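Local coordinates for hypothetical protein TM1553 (Thermotoga maritima, PDB 1VRM), which belongs to the ApbE family and, as in its relatives, probably acts as a flavin transferase that attaches FMN to target proteins, at residues Gln17-Ala25 with Ile32-Arg42; Gly261-Ala269 with Gly301-Gly311. One frame throughout, in Å; residues are numbered along the deposited sequence.

Interaction 1. Residues Gln17-Ala25 with Ile32-Arg42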
ATOM      1  N   GLN A  17      14.365  -5.114 -25.992  1.00 27.53           N
ATOM      2  CA  GLN A  17      13.817  -3.773 -25.612  1.00 29.48           C
ATOM      3  C   GLN A  17      12.337  -3.708 -25.154  1.00 19.70           C
ATOM      4  O   GLN A  17      11.472  -4.560 -25.434  1.00 20.95           O
ATOM      5  CB  GLN A  17      14.178  -2.684 -26.618  1.00 30.38           C
ATOM      6  CG  GLN A  17      13.190  -2.347 -27.710  1.00 38.27           C
ATOM      7  CD  GLN A  17      13.610  -1.065 -28.428  1.00 40.15           C
ATOM      8  OE1 GLN A  17      14.808  -0.803 -28.602  1.00 49.88           O
ATOM      9  NE2 GLN A  17      12.627  -0.246 -28.815  1.00 50.78           N
ATOM     10  N   TYR A  18      12.089  -2.656 -24.402  1.00 13.82           N
ATOM     11  CA  TYR A  18      11.023  -2.652 -23.433  1.00  8.65           C
ATOM     12  C   TYR A  18       9.821  -1.962 -24.013  1.00  9.31           C
ATOM     13  O   TYR A  18       9.973  -0.993 -24.783  1.00 10.97           O
ATOM     14  CB  TYR A  18      11.490  -1.968 -22.154  1.00  9.44           C
ATOM     15  CG  TYR A  18      12.402  -2.858 -21.374  1.00  7.11           C
ATOM     16  CD1 TYR A  18      11.898  -3.823 -20.530  1.00  6.47           C
ATOM     17  CD2 TYR A  18      13.777  -2.769 -21.529  1.00 10.61           C
ATOM     18  CE1 TYR A  18      12.723  -4.669 -19.858  1.00  4.67           C
ATOM     19  CE2 TYR A  18      14.628  -3.654 -20.859  1.00 10.86           C
ATOM     20  CZ  TYR A  18      14.086  -4.591 -20.041  1.00  7.72           C
ATOM     21  OH  TYR A  18      14.929  -5.477 -19.380  1.00  9.17           O
ATOM     22  N   TYR A  19       8.664  -2.565 -23.784  1.00  5.38           N
ATOM     23  CA  TYR A  19       7.404  -1.909 -24.062  1.00  5.45           C
ATOM     24  C   TYR A  19       6.878  -1.294 -22.790  1.00  7.41           C
ATOM     25  O   TYR A  19       6.929  -1.928 -21.719  1.00  7.00           O
ATOM     26  CB  TYR A  19       6.426  -2.944 -24.530  1.00  6.88           C
ATOM     27  CG  TYR A  19       4.994  -2.462 -24.655  1.00  4.49           C
ATOM     28  CD1 TYR A  19       4.617  -1.576 -25.653  1.00  8.04           C
ATOM     29  CD2 TYR A  19       4.055  -2.890 -23.787  1.00  3.18           C
ATOM     30  CE1 TYR A  19       3.303  -1.141 -25.760  1.00  7.16           C
ATOM     31  CE2 TYR A  19       2.750  -2.513 -23.875  1.00  6.65           C
ATOM     32  CZ  TYR A  19       2.368  -1.603 -24.858  1.00  8.89           C
ATOM     33  OH  TYR A  19       1.049  -1.218 -24.992  1.00  8.65           O
ATOM     34  N   GLU A  20       6.290  -0.107 -22.916  1.00  5.64           N
ATOM     35  CA  GLU A  20       5.663   0.573 -21.779  1.00  8.15           C
ATOM     36  C   GLU A  20       4.169   0.835 -22.009  1.00  6.76           C
ATOM     37  O   GLU A  20       3.757   1.253 -23.098  1.00  6.61           O
ATOM     38  CB  GLU A  20       6.405   1.882 -21.527  1.00 12.07           C
ATOM     39  CG  GLU A  20       5.906   2.702 -20.408  1.00 16.22           C
ATOM     40  CD  GLU A  20       7.016   3.695 -19.951  1.00 18.89           C
ATOM     41  OE1 GLU A  20       8.154   3.572 -20.418  1.00 35.11           O
ATOM     42  OE2 GLU A  20       6.738   4.549 -19.109  1.00 34.18           O
ATOM     43  N   LEU A  21       3.358   0.502 -21.008  1.00  6.90           N
ATOM     44  CA  LEU A  21       1.932   0.749 -20.987  1.00  5.81           C
ATOM     45  C   LEU A  21       1.662   1.581 -19.721  1.00  8.94           C
ATOM     46  O   LEU A  21       1.992   1.113 -18.611  1.00  8.53           O
ATOM     47  CB  LEU A  21       1.149  -0.532 -20.934  1.00  6.99           C
ATOM     48  CG  LEU A  21      -0.391  -0.554 -21.005  1.00  9.51           C
ATOM     49  CD1 LEU A  21      -0.893   0.110 -22.283  1.00 15.60           C
ATOM     50  CD2 LEU A  21      -0.912  -1.954 -20.937  1.00  9.98           C
ATOM     51  N   ARG A  22       1.101   2.788 -19.875  1.00  7.90           N
ATOM     52  CA  ARG A  22       0.694   3.635 -18.742  1.00  7.73           C
ATOM     53  C   ARG A  22      -0.782   3.815 -18.724  1.00 10.86           C
ATOM     54  O   ARG A  22      -1.377   4.006 -19.769  1.00 12.02           O
ATOM     55  CB  ARG A  22       1.341   4.982 -18.759  1.00  8.11           C
ATOM     56  CG  ARG A  22       2.813   4.923 -18.616  1.00 10.57           C
ATOM     57  CD  ARG A  22       3.359   6.230 -18.296  1.00 11.84           C
ATOM     58  NE  ARG A  22       4.736   6.328 -18.688  1.00 15.04           N
ATOM     59  CZ  ARG A  22       5.575   7.287 -18.302  1.00 17.77           C
ATOM     60  NH1 ARG A  22       5.172   8.247 -17.484  1.00 27.17           N
ATOM     61  NH2 ARG A  22       6.815   7.272 -18.767  1.00 27.13           N
ATOM     62  N   ASP A  23      -1.387   3.798 -17.538  1.00  8.95           N
ATOM     63  CA  ASP A  23      -2.841   3.971 -17.401  1.00  9.36           C
ATOM     64  C   ASP A  23      -3.102   4.362 -15.930  1.00  9.05           C
ATOM     65  O   ASP A  23      -2.161   4.725 -15.201  1.00  7.19           O
ATOM     66  CB  ASP A  23      -3.601   2.696 -17.803  1.00  9.12           C
ATOM     67  CG  ASP A  23      -5.035   2.993 -18.358  1.00 18.64           C
ATOM     68  OD1 ASP A  23      -5.809   3.801 -17.756  1.00 15.39           O
ATOM     69  OD2 ASP A  23      -5.390   2.407 -19.401  1.00 27.37           O
ATOM     70  N   PHE A  24      -4.378   4.289 -15.542  1.00  8.66           N
ATOM     71  CA  PHE A  24      -4.829   4.654 -14.225  1.00  7.97           C
ATOM     72  C   PHE A  24      -5.549   3.422 -13.666  1.00  8.11           C
ATOM     73  O   PHE A  24      -6.456   2.843 -14.306  1.00  9.77           O
ATOM     74  CB  PHE A  24      -5.705   5.905 -14.314  1.00  8.60           C
ATOM     75  CG  PHE A  24      -4.936   7.093 -14.793  1.00 10.54           C
ATOM     76  CD1 PHE A  24      -4.241   7.853 -13.928  1.00 11.16           C
ATOM     77  CD2 PHE A  24      -4.855   7.394 -16.131  1.00 13.42           C
ATOM     78  CE1 PHE A  24      -3.483   8.961 -14.340  1.00 13.03           C
ATOM     79  CE2 PHE A  24      -4.075   8.498 -16.570  1.00 10.27           C
ATOM     80  CZ  PHE A  24      -3.385   9.260 -15.661  1.00 12.73           C
ATOM     81  N   ALA A  25      -5.128   3.025 -12.467  1.00  8.33           N
ATOM     82  CA  ALA A  25      -5.760   1.928 -11.760  1.00  8.09           C
ATOM     83  C   ALA A  25      -5.329   2.084 -10.317  1.00  6.75           C
ATOM     84  O   ALA A  25      -4.361   2.794 -10.050  1.00  7.06           O
ATOM     85  CB  ALA A  25      -5.305   0.576 -12.330  1.00  8.23           C
ATOM     86  N   ILE A  32       3.669  -0.077 -16.690  1.00  4.68           N
ATOM     87  CA  ILE A  32       4.022  -1.464 -16.838  1.00  3.34           C
ATOM     88  C   ILE A  32       5.128  -1.505 -17.902  1.00  7.80           C
ATOM     89  O   ILE A  32       4.912  -1.024 -18.998  1.00  8.43           O
ATOM     90  CB  ILE A  32       2.806  -2.263 -17.305  1.00  5.04           C
ATOM     91  CG1 ILE A  32       1.630  -2.201 -16.305  1.00  6.20           C
ATOM     92  CG2 ILE A  32       3.190  -3.721 -17.579  1.00  9.31           C
ATOM     93  CD1 ILE A  32       0.283  -2.383 -16.956  1.00 11.01           C
ATOM     94  N   VAL A  33       6.297  -2.032 -17.581  1.00  5.08           N
ATOM     95  CA  VAL A  33       7.452  -1.983 -18.490  1.00  4.89           C
ATOM     96  C   VAL A  33       7.956  -3.411 -18.568  1.00  6.69           C
ATOM     97  O   VAL A  33       8.316  -4.021 -17.557  1.00  5.00           O
ATOM     98  CB  VAL A  33       8.536  -1.077 -17.982  1.00  6.43           C
ATOM     99  CG1 VAL A  33       9.796  -1.238 -18.790  1.00  8.21           C
ATOM    100  CG2 VAL A  33       8.038   0.354 -17.944  1.00  7.09           C
ATOM    101  N   VAL A  34       7.901  -3.971 -19.772  1.00  4.72           N
ATOM    102  CA  VAL A  34       8.104  -5.405 -19.961  1.00  4.52           C
ATOM    103  C   VAL A  34       8.880  -5.676 -21.228  1.00  6.33           C
ATOM    104  O   VAL A  34       8.663  -5.057 -22.260  1.00  5.00           O
ATOM    105  CB  VAL A  34       6.791  -6.234 -19.798  0.50  7.31           C
ATOM    106  CG1 VAL A  34       5.797  -5.947 -20.885  0.50  9.08           C
ATOM    107  CG2 VAL A  34       7.118  -7.711 -19.641  0.50 10.44           C
ATOM    108  N   SER A  35       9.782  -6.656 -21.118  1.00  5.68           N
ATOM    109  CA  SER A  35      10.491  -7.216 -22.280  1.00  7.53           C
ATOM    110  C   SER A  35      10.333  -8.722 -22.277  1.00  8.58           C
ATOM    111  O   SER A  35      10.457  -9.349 -21.246  1.00  7.19           O
ATOM    112  CB  SER A  35      11.955  -6.833 -22.240  1.00 10.73           C
ATOM    113  OG  SER A  35      12.711  -7.481 -23.281  1.00 11.01           O
ATOM    114  N   SER A  36      10.068  -9.296 -23.454  1.00  7.33           N
ATOM    115  CA  SER A  36      10.003 -10.743 -23.635  1.00  9.48           C
ATOM    116  C   SER A  36      10.321 -11.065 -25.078  1.00 11.83           C
ATOM    117  O   SER A  36       9.834 -10.371 -25.961  1.00 10.40           O
ATOM    118  CB  SER A  36       8.639 -11.318 -23.279  1.00  7.38           C
ATOM    119  OG  SER A  36       8.540 -12.714 -23.582  1.00  8.93           O
ATOM    120  N   GLN A  37      11.107 -12.124 -25.304  1.00 12.14           N
ATOM    121  CA  GLN A  37      11.315 -12.674 -26.662  1.00 15.34           C
ATOM    122  C   GLN A  37      10.380 -13.834 -26.929  1.00 14.26           C
ATOM    123  O   GLN A  37      10.351 -14.347 -28.050  1.00 18.48           O
ATOM    124  CB  GLN A  37      12.767 -13.155 -26.825  1.00 17.64           C
ATOM    125  CG  GLN A  37      13.756 -12.050 -26.928  1.00 26.14           C
ATOM    126  CD  GLN A  37      15.088 -12.536 -27.550  1.00 26.15           C
ATOM    127  OE1 GLN A  37      15.221 -13.718 -27.934  1.00 40.17           O
ATOM    128  NE2 GLN A  37      16.054 -11.624 -27.672  1.00 38.60           N
ATOM    129  N   LYS A  38       9.615 -14.250 -25.937  1.00 11.26           N
ATOM    130  CA  LYS A  38       8.734 -15.398 -26.067  1.00 12.81           C
ATOM    131  C   LYS A  38       7.296 -15.044 -26.431  1.00 14.30           C
ATOM    132  O   LYS A  38       6.662 -15.718 -27.263  1.00 12.75           O
ATOM    133  CB  LYS A  38       8.748 -16.197 -24.795  1.00 11.83           C
ATOM    134  CG  LYS A  38       7.994 -17.488 -24.838  1.00 18.55           C
ATOM    135  CD  LYS A  38       7.887 -18.080 -23.435  1.00 19.42           C
ATOM    136  CE  LYS A  38       7.078 -19.325 -23.401  1.00 28.08           C
ATOM    137  NZ  LYS A  38       6.849 -19.714 -21.986  1.00 34.68           N
ATOM    138  N   ILE A  39       6.784 -14.012 -25.777  1.00  9.74           N
ATOM    139  CA  ILE A  39       5.403 -13.550 -25.923  1.00  9.62           C
ATOM    140  C   ILE A  39       5.460 -12.049 -26.186  1.00 10.74           C
ATOM    141  O   ILE A  39       6.247 -11.359 -25.576  1.00 10.78           O
ATOM    142  CB  ILE A  39       4.628 -13.799 -24.615  1.00  9.03           C
ATOM    143  CG1 ILE A  39       4.541 -15.291 -24.265  1.00 14.74           C
ATOM    144  CG2 ILE A  39       3.220 -13.173 -24.663  1.00 13.53           C
ATOM    145  CD1 ILE A  39       3.786 -16.081 -25.305  1.00 19.43           C
ATOM    146  N   ASN A  40       4.628 -11.533 -27.077  1.00  6.95           N
ATOM    147  CA  ASN A  40       4.591 -10.112 -27.308  1.00  7.36           C
ATOM    148  C   ASN A  40       4.447  -9.362 -25.965  1.00  4.66           C
ATOM    149  O   ASN A  40       3.480  -9.554 -25.232  1.00  6.04           O
ATOM    150  CB  ASN A  40       3.396  -9.834 -28.229  1.00  7.94           C
ATOM    151  CG  ASN A  40       3.184  -8.366 -28.530  1.00  7.71           C
ATOM    152  OD1 ASN A  40       3.933  -7.436 -28.137  1.00  6.84           O
ATOM    153  ND2 ASN A  40       2.071  -8.121 -29.223  1.00  7.04           N
ATOM    154  N   PRO A  41       5.381  -8.463 -25.636  1.00  6.05           N
ATOM    155  CA  PRO A  41       5.223  -7.718 -24.395  1.00  5.91           C
ATOM    156  C   PRO A  41       3.917  -6.944 -24.282  1.00  5.01           C
ATOM    157  O   PRO A  41       3.477  -6.692 -23.150  1.00  5.36           O
ATOM    158  CB  PRO A  41       6.415  -6.758 -24.432  0.50  9.32           C
ATOM    159  CG  PRO A  41       7.401  -7.507 -25.214  0.50  5.23           C
ATOM    160  CD  PRO A  41       6.646  -8.134 -26.310  0.50  5.66           C
ATOM    161  N   ARG A  42       3.321  -6.535 -25.396  1.00  3.60           N
ATOM    162  CA  ARG A  42       2.026  -5.819 -25.318  1.00  3.00           C
ATOM    163  C   ARG A  42       0.926  -6.708 -24.754  1.00  5.63           C
ATOM    164  O   ARG A  42       0.040  -6.222 -24.061  1.00  4.68           O
ATOM    165  CB  ARG A  42       1.609  -5.283 -26.684  1.00  5.39           C
ATOM    166  CG  ARG A  42       2.651  -4.345 -27.200  1.00  8.07           C
ATOM    167  CD  ARG A  42       2.079  -3.262 -28.141  1.00 14.41           C
ATOM    168  NE  ARG A  42       3.178  -2.624 -28.836  1.00 12.11           N
ATOM    169  CZ  ARG A  42       3.052  -1.554 -29.617  1.00 13.34           C
ATOM    170  NH1 ARG A  42       1.871  -0.989 -29.815  1.00 10.07           N
ATOM    171  NH2 ARG A  42       4.124  -1.044 -30.216  1.00 18.82           N
TER
HETATM  172  O   HOH W   1      10.686  -7.196 -25.707  1.00 21.75           O
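Arg42 lies flat over one face of the Tyr19 ring: its CG stands 3.5 Å from the ring centroid and 10° off the normal, a centred CH-pi contact. The arginine chain, extended from CG to NE, runs on across the same ring, and its guanidinium plane is only 14° from the ring plane, with Arg42 NE 3.4 Å from Tyr19 CE1. The ring reaches the arginine because Tyr19 CG is anti to the backbone N (chi1 171°), and Tyr19 CB meanwhile rests on Pro41 CB. Next to it in the chain, Tyr18 turns its ring to Ser35 and Val33: Ser35 CB lies over one ring face, displaced toward the rim, 3.3 Å from Tyr18 CE1, while Val33 CG1 approaches obliquely. The Tyr18 hydroxyl is engaged outside the hairpin by Thr186 and Phe202 N, and Trp207 meets the ring edge-to-face. With an alanine at Tyr19, the aliphatic part of Arg42 would probably lose the flat surface it lies on, leaving that side chain freer to turn.

Between these side chains the backbones are paired by four hydrogen bonds. Tyr19 with Val34 and Leu21 with Ile32 are antiparallel hydrogen-bonded pairs; Ile32 N to Leu21 O measures 2.8 Å. Glu20 with Val33 is the intervening non-hydrogen-bonded pair, where Glu20 CG lies 4.0 Å from Val33 CG2. Glu20 OE2 forms salt bridges with Arg22, whose NE and NH2 bonds are bent and weak, and with Arg31. Beyond the strand, Asn40 OD1 accepts from Arg42 N as the N-cap of helix 41-58, which packs on Tyr19 and Leu21 through Ala45. Together these features define an antiparallel beta hairpin at the edge of the sheet, followed by a helix that folds back over the face bearing Tyr19 and Leu21.

Interaction 2. Residues Gly261-Ala269 with Gly301-Gly311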
ATOM      1  N   GLY A 261       4.596  14.164  12.059  1.00  9.21           N
ATOM      2  CA  GLY A 261       6.009  14.048  12.366  1.00  9.73           C
ATOM      3  C   GLY A 261       6.855  13.432  11.270  1.00 10.40           C
ATOM      4  O   GLY A 261       8.082  13.431  11.366  1.00 11.67           O
ATOM      5  N   VAL A 262       6.205  13.005  10.186  1.00 10.03           N
ATOM      6  CA  VAL A 262       6.865  12.223   9.122  1.00  8.88           C
ATOM      7  C   VAL A 262       6.370  12.677   7.744  1.00  7.52           C
ATOM      8  O   VAL A 262       5.168  12.871   7.536  1.00  9.01           O
ATOM      9  CB  VAL A 262       6.564  10.693   9.283  1.00 11.90           C
ATOM     10  CG1 VAL A 262       7.343   9.885   8.227  1.00 13.58           C
ATOM     11  CG2 VAL A 262       6.890  10.217  10.664  1.00 17.64           C
ATOM     12  N   TRP A 263       7.282  12.899   6.800  1.00  7.06           N
ATOM     13  CA  TRP A 263       6.923  13.254   5.455  1.00  6.12           C
ATOM     14  C   TRP A 263       6.823  12.036   4.527  1.00  7.10           C
ATOM     15  O   TRP A 263       5.896  11.922   3.697  1.00  8.68           O
ATOM     16  CB  TRP A 263       7.859  14.300   4.874  1.00  9.33           C
ATOM     17  CG  TRP A 263       7.660  15.692   5.454  1.00  8.13           C
ATOM     18  CD1 TRP A 263       6.613  16.147   6.201  1.00 12.73           C
ATOM     19  CD2 TRP A 263       8.524  16.830   5.250  1.00 12.06           C
ATOM     20  NE1 TRP A 263       6.794  17.490   6.504  1.00 12.83           N
ATOM     21  CE2 TRP A 263       7.946  17.928   5.914  1.00 10.45           C
ATOM     22  CE3 TRP A 263       9.701  17.015   4.551  1.00 12.52           C
ATOM     23  CZ2 TRP A 263       8.543  19.197   5.911  1.00 11.97           C
ATOM     24  CZ3 TRP A 263      10.289  18.293   4.553  1.00 14.20           C
ATOM     25  CH2 TRP A 263       9.712  19.336   5.228  1.00 14.25           C
ATOM     26  N   SER A 264       7.776  11.119   4.652  1.00  6.13           N
ATOM     27  CA  SER A 264       7.684   9.859   3.887  1.00  6.74           C
ATOM     28  C   SER A 264       8.470   8.725   4.481  1.00  8.79           C
ATOM     29  O   SER A 264       9.403   8.933   5.267  1.00  7.12           O
ATOM     30  CB  SER A 264       8.093  10.053   2.444  1.00  9.93           C
ATOM     31  OG  SER A 264       9.458  10.357   2.337  1.00  8.99           O
ATOM     32  N   VAL A 265       8.051   7.510   4.151  1.00  6.42           N
ATOM     33  CA  VAL A 265       8.809   6.319   4.531  1.00  5.67           C
ATOM     34  C   VAL A 265       8.851   5.431   3.287  1.00  8.45           C
ATOM     35  O   VAL A 265       7.807   5.186   2.682  1.00  7.79           O
ATOM     36  CB  VAL A 265       8.123   5.521   5.652  1.00  6.82           C
ATOM     37  CG1 VAL A 265       8.812   4.161   5.862  1.00  9.13           C
ATOM     38  CG2 VAL A 265       8.041   6.319   6.969  1.00  7.67           C
ATOM     39  N   THR A 266      10.052   4.983   2.937  1.00  6.11           N
ATOM     40  CA  THR A 266      10.322   4.152   1.765  1.00  4.88           C
ATOM     41  C   THR A 266      10.892   2.835   2.265  1.00  6.95           C
ATOM     42  O   THR A 266      11.822   2.840   3.094  1.00  7.04           O
ATOM     43  CB  THR A 266      11.382   4.812   0.821  1.00  7.38           C
ATOM     44  OG1 THR A 266      10.891   6.102   0.334  1.00  9.36           O
ATOM     45  CG2 THR A 266      11.705   3.902  -0.300  1.00  9.92           C
ATOM     46  N   ILE A 267      10.295   1.740   1.816  1.00  4.43           N
ATOM     47  CA  ILE A 267      10.688   0.408   2.239  1.00  5.59           C
ATOM     48  C   ILE A 267      11.071  -0.425   1.037  1.00  6.69           C
ATOM     49  O   ILE A 267      10.321  -0.518   0.083  1.00  5.74           O
ATOM     50  CB  ILE A 267       9.494  -0.322   2.872  1.00  5.97           C
ATOM     51  CG1 ILE A 267       8.944   0.448   4.068  1.00 11.36           C
ATOM     52  CG2 ILE A 267       9.767  -1.739   3.228  1.00  6.43           C
ATOM     53  CD1 ILE A 267       9.828   0.569   5.146  1.00 13.70           C
ATOM     54  N   ILE A 268      12.254  -1.019   1.136  1.00  4.71           N
ATOM     55  CA  ILE A 268      12.687  -2.075   0.222  1.00  4.39           C
ATOM     56  C   ILE A 268      12.423  -3.415   0.890  1.00  7.07           C
ATOM     57  O   ILE A 268      12.803  -3.642   2.040  1.00  6.29           O
ATOM     58  CB  ILE A 268      14.182  -1.960  -0.079  1.00  5.86           C
ATOM     59  CG1 ILE A 268      14.508  -0.613  -0.729  1.00  8.45           C
ATOM     60  CG2 ILE A 268      14.623  -3.190  -0.890  1.00  8.38           C
ATOM     61  CD1 ILE A 268      16.000  -0.310  -0.771  1.00  6.99           C
ATOM     62  N   ALA A 269      11.751  -4.308   0.166  1.00  5.62           N
ATOM     63  CA  ALA A 269      11.411  -5.623   0.691  1.00  5.00           C
ATOM     64  C   ALA A 269      11.403  -6.682  -0.424  1.00  6.62           C
ATOM     65  O   ALA A 269      11.545  -6.358  -1.610  1.00  7.30           O
ATOM     66  CB  ALA A 269      10.092  -5.637   1.427  1.00  7.50           C
ATOM     67  N   GLY A 301      12.134  -7.550   7.609  1.00  9.80           N
ATOM     68  CA  GLY A 301      12.397  -7.555   6.190  1.00 10.40           C
ATOM     69  C   GLY A 301      12.042  -6.244   5.486  1.00 10.81           C
ATOM     70  O   GLY A 301      11.851  -6.218   4.268  1.00 11.23           O
ATOM     71  N   ALA A 302      11.968  -5.155   6.237  1.00  8.81           N
ATOM     72  CA  ALA A 302      11.608  -3.848   5.679  1.00  6.80           C
ATOM     73  C   ALA A 302      12.837  -2.885   5.825  1.00  6.65           C
ATOM     74  O   ALA A 302      13.050  -2.319   6.888  1.00  8.66           O
ATOM     75  CB  ALA A 302      10.386  -3.308   6.450  1.00  7.88           C
ATOM     76  N   HIS A 303      13.634  -2.758   4.768  1.00  5.02           N
ATOM     77  CA  HIS A 303      14.823  -1.978   4.750  1.00  6.29           C
ATOM     78  C   HIS A 303      14.445  -0.591   4.362  1.00  7.87           C
ATOM     79  O   HIS A 303      13.910  -0.389   3.257  1.00  8.59           O
ATOM     80  CB  HIS A 303      15.807  -2.642   3.797  1.00  7.06           C
ATOM     81  CG  HIS A 303      15.992  -4.078   4.172  1.00  8.83           C
ATOM     82  ND1 HIS A 303      16.609  -4.456   5.353  1.00 12.41           N
ATOM     83  CD2 HIS A 303      15.438  -5.203   3.657  1.00 12.58           C
ATOM     84  CE1 HIS A 303      16.471  -5.766   5.513  1.00 13.92           C
ATOM     85  NE2 HIS A 303      15.773  -6.243   4.499  1.00 10.45           N
ATOM     86  N   LEU A 304      14.726   0.392   5.219  1.00  6.10           N
ATOM     87  CA  LEU A 304      13.995   1.644   5.086  1.00  6.00           C
ATOM     88  C   LEU A 304      14.752   2.940   5.128  1.00  5.94           C
ATOM     89  O   LEU A 304      15.861   3.045   5.669  1.00  6.43           O
ATOM     90  CB  LEU A 304      12.904   1.717   6.093  1.00  9.25           C
ATOM     91  CG  LEU A 304      13.237   2.035   7.521  1.00 10.68           C
ATOM     92  CD1 LEU A 304      11.947   2.201   8.311  1.00 15.13           C
ATOM     93  CD2 LEU A 304      14.128   0.956   8.137  1.00 14.35           C
ATOM     94  N   LEU A 305      14.100   3.943   4.560  1.00  6.40           N
ATOM     95  CA  LEU A 305      14.551   5.322   4.599  1.00  6.05           C
ATOM     96  C   LEU A 305      13.354   6.162   5.018  1.00  6.51           C
ATOM     97  O   LEU A 305      12.287   6.063   4.390  1.00  7.44           O
ATOM     98  CB  LEU A 305      15.006   5.774   3.220  1.00  6.44           C
ATOM     99  CG  LEU A 305      15.485   7.224   3.060  1.00  7.97           C
ATOM    100  CD1 LEU A 305      16.365   7.372   1.880  1.00 10.68           C
ATOM    101  CD2 LEU A 305      14.305   8.164   2.876  1.00 12.91           C
ATOM    102  N   ILE A 306      13.521   6.989   6.045  1.00  4.98           N
ATOM    103  CA  ILE A 306      12.471   7.867   6.546  1.00  6.26           C
ATOM    104  C   ILE A 306      12.881   9.318   6.299  1.00  7.26           C
ATOM    105  O   ILE A 306      13.998   9.702   6.582  1.00  7.61           O
ATOM    106  CB  ILE A 306      12.283   7.695   8.073  1.00  6.09           C
ATOM    107  CG1 ILE A 306      11.969   6.252   8.434  1.00  9.69           C
ATOM    108  CG2 ILE A 306      11.222   8.650   8.585  1.00  9.19           C
ATOM    109  CD1 ILE A 306      12.050   5.957   9.863  1.00 11.08           C
ATOM    110  N   VAL A 307      11.955  10.130   5.778  1.00  5.09           N
ATOM    111  CA  VAL A 307      12.154  11.564   5.729  1.00  5.10           C
ATOM    112  C   VAL A 307      11.252  12.137   6.812  1.00  6.87           C
ATOM    113  O   VAL A 307      10.020  12.063   6.710  1.00  6.89           O
ATOM    114  CB  VAL A 307      11.753  12.166   4.386  1.00  6.36           C
ATOM    115  CG1 VAL A 307      12.013  13.708   4.427  1.00 10.84           C
ATOM    116  CG2 VAL A 307      12.492  11.490   3.237  1.00  7.80           C
ATOM    117  N   LEU A 308      11.865  12.646   7.860  1.00  5.63           N
ATOM    118  CA  LEU A 308      11.128  13.196   8.971  1.00  8.74           C
ATOM    119  C   LEU A 308      10.577  14.582   8.594  1.00  7.72           C
ATOM    120  O   LEU A 308      11.054  15.200   7.651  1.00  8.47           O
ATOM    121  CB  LEU A 308      12.038  13.311  10.171  1.00  8.93           C
ATOM    122  CG  LEU A 308      12.572  11.997  10.692  1.00 10.98           C
ATOM    123  CD1 LEU A 308      13.715  12.304  11.656  1.00 13.75           C
ATOM    124  CD2 LEU A 308      11.434  11.190  11.309  1.00 12.45           C
ATOM    125  N   GLU A 309       9.536  15.004   9.291  1.00  9.43           N
ATOM    126  CA  GLU A 309       9.037  16.358   9.129  1.00 10.50           C
ATOM    127  C   GLU A 309      10.187  17.327   9.294  1.00 10.34           C
ATOM    128  O   GLU A 309      10.921  17.257  10.264  1.00 11.93           O
ATOM    129  CB  GLU A 309       7.959  16.637  10.145  1.00 14.31           C
ATOM    130  CG  GLU A 309       7.405  18.047  10.106  1.00 17.20           C
ATOM    131  CD  GLU A 309       6.291  18.189  11.105  1.00 22.17           C
ATOM    132  OE1 GLU A 309       6.403  17.623  12.222  1.00 32.10           O
ATOM    133  OE2 GLU A 309       5.298  18.886  10.762  1.00 45.62           O
ATOM    134  N   GLY A 310      10.347  18.221   8.341  1.00 13.18           N
ATOM    135  CA  GLY A 310      11.464  19.167   8.362  1.00 11.23           C
ATOM    136  C   GLY A 310      12.555  18.781   7.404  1.00 13.62           C
ATOM    137  O   GLY A 310      13.354  19.614   6.982  1.00 15.63           O
ATOM    138  N   GLY A 311      12.580  17.506   7.007  1.00 10.87           N
ATOM    139  CA  GLY A 311      13.437  17.072   5.906  1.00  8.87           C
ATOM    140  C   GLY A 311      14.620  16.160   6.236  1.00  9.25           C
ATOM    141  O   GLY A 311      15.278  15.655   5.314  1.00 11.67           O
TER
HETATM  142  O   HOH W   2       3.408  16.547  10.873  1.00 29.32           O
HETATM  143  O   HOH W   3       4.767  19.212   7.544  1.00 24.36           O
HETATM  144  O   HOH W   4      10.996   8.071   2.293  1.00 12.28           O
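Ile267 and Leu304 form the tight part of this contact: lying side by side and pointing the same way, they bring Ile267 CD1 to 3.4 Å from Leu304 CB, closer than usual van der Waals contact. With Ile267 CG1 anti to the carbonyl carbon (chi1 -58°) and chi2 folded to -64°, CD1 ends against Leu304 CB, while the other branch, Ile267 CG2, meets Ala302 CB at 3.6 Å. Val265 and Ile306 continue this apolar face more loosely, with Val265 CG2 4.2 Å from Ile306 CG1. Helix 272-296 packs against the same face, touching Ile267, Ala302 and Ile306. On the reverse face a water links Ser264 OG and Thr266 OG1 and donates to Leu305 O; Thr266 OG1 also bonds Thr232.

Toward Gly261 the contact becomes more exposed and polar. The Trp263 indole lies over the turn Leu308-Gly311, with Glu309 CA 3.6 Å from the centroid of its five-membered ring and 9° off the normal, and Gly310 N over the same face, 3.2 Å from Trp263 CZ2. At the ring edge, in plane, a water accepts from Trp263 NE1 and donates to Glu309 OE2. Arg215 adds a cation-pi contact to the indole. The type II turn is closed by Gly311 N to Leu308 O.

Val307 O receives both Trp263 N, at 2.9 Å, and Ser264 N, at 3.2 Å. Two consecutive residues thus face Val307, shifting the register by one: a classic beta bulge in an antiparallel strand pair of the central sheet.

Overall arrangement
Both contacts join antiparallel neighbours of one eight-stranded sheet, but at different depths. Interaction 1 pairs the outermost strand 19-25 with strand 28-35 and is partly buried; its centre lies about 23 Å from the centre of the chain. Interaction 2 pairs two inner strands and is largely buried, its centre about 14 Å from the centre of the chain. The centres of the two contacts are about 30 Å apart, and they do not touch. Each has a helix on one face, 41-58 for the first and 272-296 for the second. The chemistry follows place: rings against arginine and serine carbons near the sheet edge, branched aliphatic packing in the interior, with aromatic and water-mediated contacts returning where 261-269 and 301-311 approach the surface.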